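Local coordinates for putative kinase (Chloroflexus aurantiacus, PDB 2RHM), which is a putative kinase of the P-loop nucleoside triphosphate hydrolase fold that probably binds a nucleotide and may transfer its phosphate to a substrate, at the interface of chains A and B. Residues are numbered along the deposited sequence; one frame, centred on the assembly and turned at random. Chains: chain A/B, Putative kinase.

Contact 1: the interface of chains A and B. Residues chain A 39, 65, 68-69; chain B 39, 42, 65, 69.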
# COMPACT_ATOMS: atom_id res chain seq x y z
N PHE A 39 3.74 -8.28 0.60
CA PHE A 39 4.18 -7.20 1.50
C PHE A 39 5.29 -7.72 2.41
O PHE A 39 6.27 -7.03 2.64
CB PHE A 39 3.02 -6.70 2.35
CG PHE A 39 2.07 -5.77 1.63
CD1 PHE A 39 1.83 -5.86 0.27
CD2 PHE A 39 1.37 -4.83 2.35
CE1 PHE A 39 0.94 -5.00 -0.36
CE2 PHE A 39 0.47 -3.97 1.73
CZ PHE A 39 0.27 -4.06 0.37
N MSE A 65 -0.32 -3.17 7.09
CA MSE A 65 -0.08 -2.45 5.85
C MSE A 65 -1.20 -2.73 4.85
O MSE A 65 -1.62 -1.84 4.11
CB MSE A 65 1.28 -2.82 5.23
CG MSE A 65 2.45 -2.01 5.72
SE MSE A 65 2.24 -0.07 5.28
CE MSE A 65 1.50 -0.15 3.61
N HIS A 68 -4.13 -0.61 5.95
CA HIS A 68 -3.79 0.80 5.73
C HIS A 68 -4.01 1.18 4.26
O HIS A 68 -4.63 2.19 3.96
CB HIS A 68 -2.32 1.07 6.12
CG HIS A 68 -1.83 2.43 5.72
ND1 HIS A 68 -2.12 3.57 6.45
CD2 HIS A 68 -1.11 2.84 4.65
CE1 HIS A 68 -1.57 4.62 5.85
NE2 HIS A 68 -0.95 4.20 4.76
N THR A 69 -3.48 0.35 3.36
CA THR A 69 -3.56 0.59 1.93
C THR A 69 -4.98 0.41 1.39
O THR A 69 -5.45 1.20 0.55
CB THR A 69 -2.57 -0.32 1.16
OG1 THR A 69 -1.22 -0.09 1.63
CG2 THR A 69 -2.65 -0.01 -0.31
N PHE B 39 3.62 5.06 5.90
CA PHE B 39 4.06 3.67 5.80
C PHE B 39 5.09 3.35 6.90
O PHE B 39 5.05 2.28 7.52
CB PHE B 39 4.66 3.41 4.40
CG PHE B 39 3.64 3.13 3.31
CD1 PHE B 39 2.40 3.76 3.28
CD2 PHE B 39 3.97 2.29 2.27
CE1 PHE B 39 1.50 3.48 2.26
CE2 PHE B 39 3.07 2.00 1.26
CZ PHE B 39 1.84 2.60 1.25
N VAL B 42 3.30 2.83 10.22
CA VAL B 42 2.68 1.52 10.30
C VAL B 42 3.77 0.50 10.69
O VAL B 42 3.57 -0.34 11.56
CB VAL B 42 2.00 1.11 8.98
CG1 VAL B 42 1.53 -0.32 9.04
CG2 VAL B 42 0.83 2.04 8.66
N MSE B 65 7.77 -0.21 -0.35
CA MSE B 65 6.33 -0.49 -0.26
C MSE B 65 5.53 0.49 -1.10
O MSE B 65 4.50 0.15 -1.69
CB MSE B 65 5.86 -0.41 1.20
CG MSE B 65 5.97 -1.70 1.97
SE MSE B 65 4.94 -3.11 1.13
CE MSE B 65 3.25 -2.35 1.05
N THR B 69 3.05 -0.83 -4.03
CA THR B 69 1.62 -0.58 -3.92
C THR B 69 1.18 0.30 -5.10
O THR B 69 0.11 0.09 -5.70
CB THR B 69 1.29 0.06 -2.56
OG1 THR B 69 1.63 -0.88 -1.53
CG2 THR B 69 -0.17 0.36 -2.46
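The selenium-bound methyl of B:Met65 sits over the middle of the A:Phe39 ring, and that of A:Met65 does the same to B:Phe39, in a helix-to-helix interface between two copies of this P-loop NTPase-fold protein. Helices 36-47 and 52-75 of both chains supply the residues, and the two-fold symmetry repeats each contact with the chains exchanged; the structure alone does not settle whether the pair is the biological dimer. Both methionines are selenomethionines. B:Met65 CE lies 3.3 Å from A:Phe39 CE2, a CH-pi contact; its counterpart, A:Met65 CE, is 3.6 Å from B:Phe39 CE2. A bend at chi2 (-59° in B:Met65) and a further one at chi3 fold the chain back and bring the methyl down on the ring, the side chains crossing at about a right angle. The two methyls also meet, with A:Met65 CE 3.8 Å from B:Met65 CE, and thereby join the two ring contacts into one apolar core. The imidazole of A:His68 adds to this close packing, meeting B:Phe39 edge-to-face with the planes 86° apart and A:His68 CD2 3.6 Å from B:Phe39 CE1. It continues at the threonines, which approach tip to tip: A:Thr69 CG2 and B:Thr69 CG2 are 3.3 Å apart, tighter than usual for methyls. Each hydroxyl turns back to its own helix; A:Thr69 OG1 bonds A:Met65 O at 3.1 Å, tilted 30° from the carbonyl plane. This bond uses the polar end of the side chain and fixes its rotation, directing the methyl at the partner. That same carbonyl oxygen lies at the edge of the A:Phe39 ring, in its plane.

Packing is looser toward B:Val42, whose two methyls divide their contacts. CG1 of B:Val42 touches A:Met65 SE at 3.8 Å, while CG2 stands over the rim of the A:His68 ring, 4.0 Å from A:His68 CG.

Contact 2: the interface of chains A and B. Residues chain A 38-39, 42; chain B 68-69.
The imidazole of B:His68 and the ring of A:Phe39 meet edge-to-face, their planes 87° apart, in the helix-to-helix interface between the two subunits. The phenyl carbon A:Phe39 CE1 lies in the imidazole plane at its edge, 3.6 Å from B:His68 CD2. The neighbouring imidazole nitrogen, B:His68 NE2, is 3.7 Å from the same A:Phe39 CE1, so the CD2-NE2 side of the ring does the touching. CG of B:His68 stands opposite its own backbone N (chi1 170°), and a chi2 of 79° turns the imidazole so that this side meets the phenyl ring while a face is presented to A:Val42.

Aliphatic contacts are longer. A:Val42 CG2 stands above that face, offset toward the rim, 4.2 Å from B:His68 CG. Another part of the imidazole reaches A:Ala38, whose CB is 4.0 Å from B:His68 CE1. Replacing B:His68 with alanine would probably deprive A:Phe39 of its edge-to-face partner and leave a gap beside the methyls of A:Ala38 and A:Val42.

In the fold, A:Ala38, A:Phe39 and A:Val42 lie on helix 36-47, which starts directly after the short strand 33-35, and the imidazole reaches them from the long helix 52-75 of the other subunit.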
# COMPACT_ATOMS: atom_id res chain seq x y z
N ALA A 38 3.31 -10.91 -0.34
CA ALA A 38 4.03 -9.96 -1.16
C ALA A 38 4.56 -8.79 -0.32
O ALA A 38 5.68 -8.35 -0.52
CB ALA A 38 3.14 -9.45 -2.27
N PHE A 39 3.74 -8.28 0.60
CA PHE A 39 4.18 -7.20 1.50
C PHE A 39 5.29 -7.72 2.41
O PHE A 39 6.27 -7.03 2.64
CB PHE A 39 3.02 -6.70 2.35
CG PHE A 39 2.07 -5.77 1.63
CD1 PHE A 39 1.83 -5.86 0.27
CD2 PHE A 39 1.37 -4.83 2.35
CE1 PHE A 39 0.94 -5.00 -0.36
CE2 PHE A 39 0.47 -3.97 1.73
CZ PHE A 39 0.27 -4.06 0.37
N VAL A 42 8.65 -7.69 0.57
CA VAL A 42 9.23 -6.35 0.45
C VAL A 42 9.92 -6.00 1.77
O VAL A 42 11.03 -5.46 1.78
CB VAL A 42 8.18 -5.28 0.07
CG1 VAL A 42 8.81 -3.87 0.02
CG2 VAL A 42 7.60 -5.58 -1.28
N HIS B 68 5.77 -0.58 -4.70
CA HIS B 68 5.07 -1.86 -4.87
C HIS B 68 3.55 -1.64 -4.95
O HIS B 68 2.85 -2.15 -5.83
CB HIS B 68 5.38 -2.80 -3.70
CG HIS B 68 4.52 -4.03 -3.67
ND1 HIS B 68 4.76 -5.12 -4.48
CD2 HIS B 68 3.42 -4.34 -2.93
CE1 HIS B 68 3.84 -6.04 -4.25
NE2 HIS B 68 3.03 -5.60 -3.31
N THR B 69 3.05 -0.83 -4.03
CA THR B 69 1.62 -0.58 -3.92
C THR B 69 1.18 0.30 -5.10
O THR B 69 0.11 0.09 -5.70
CB THR B 69 1.29 0.06 -2.56
OG1 THR B 69 1.63 -0.88 -1.53
CG2 THR B 69 -0.17 0.36 -2.46

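The C-alpha centres of contact 1 and contact 2 are about 8 Å apart, and both contacts include A:Phe39 and B:Thr69. They are neighbouring parts of one two-fold interface built from helices 36-47 and 52-75 of each chain. A:Phe39 connects them, since its ring takes part in both contacts. Contact 1 also holds the other copy of the phenylalanine-histidine pair of contact 2, so together they show both halves of the symmetric packing. A continuous helical interface of this kind could hold the two subunits in a fixed relation, if the deposited pair persists in solution.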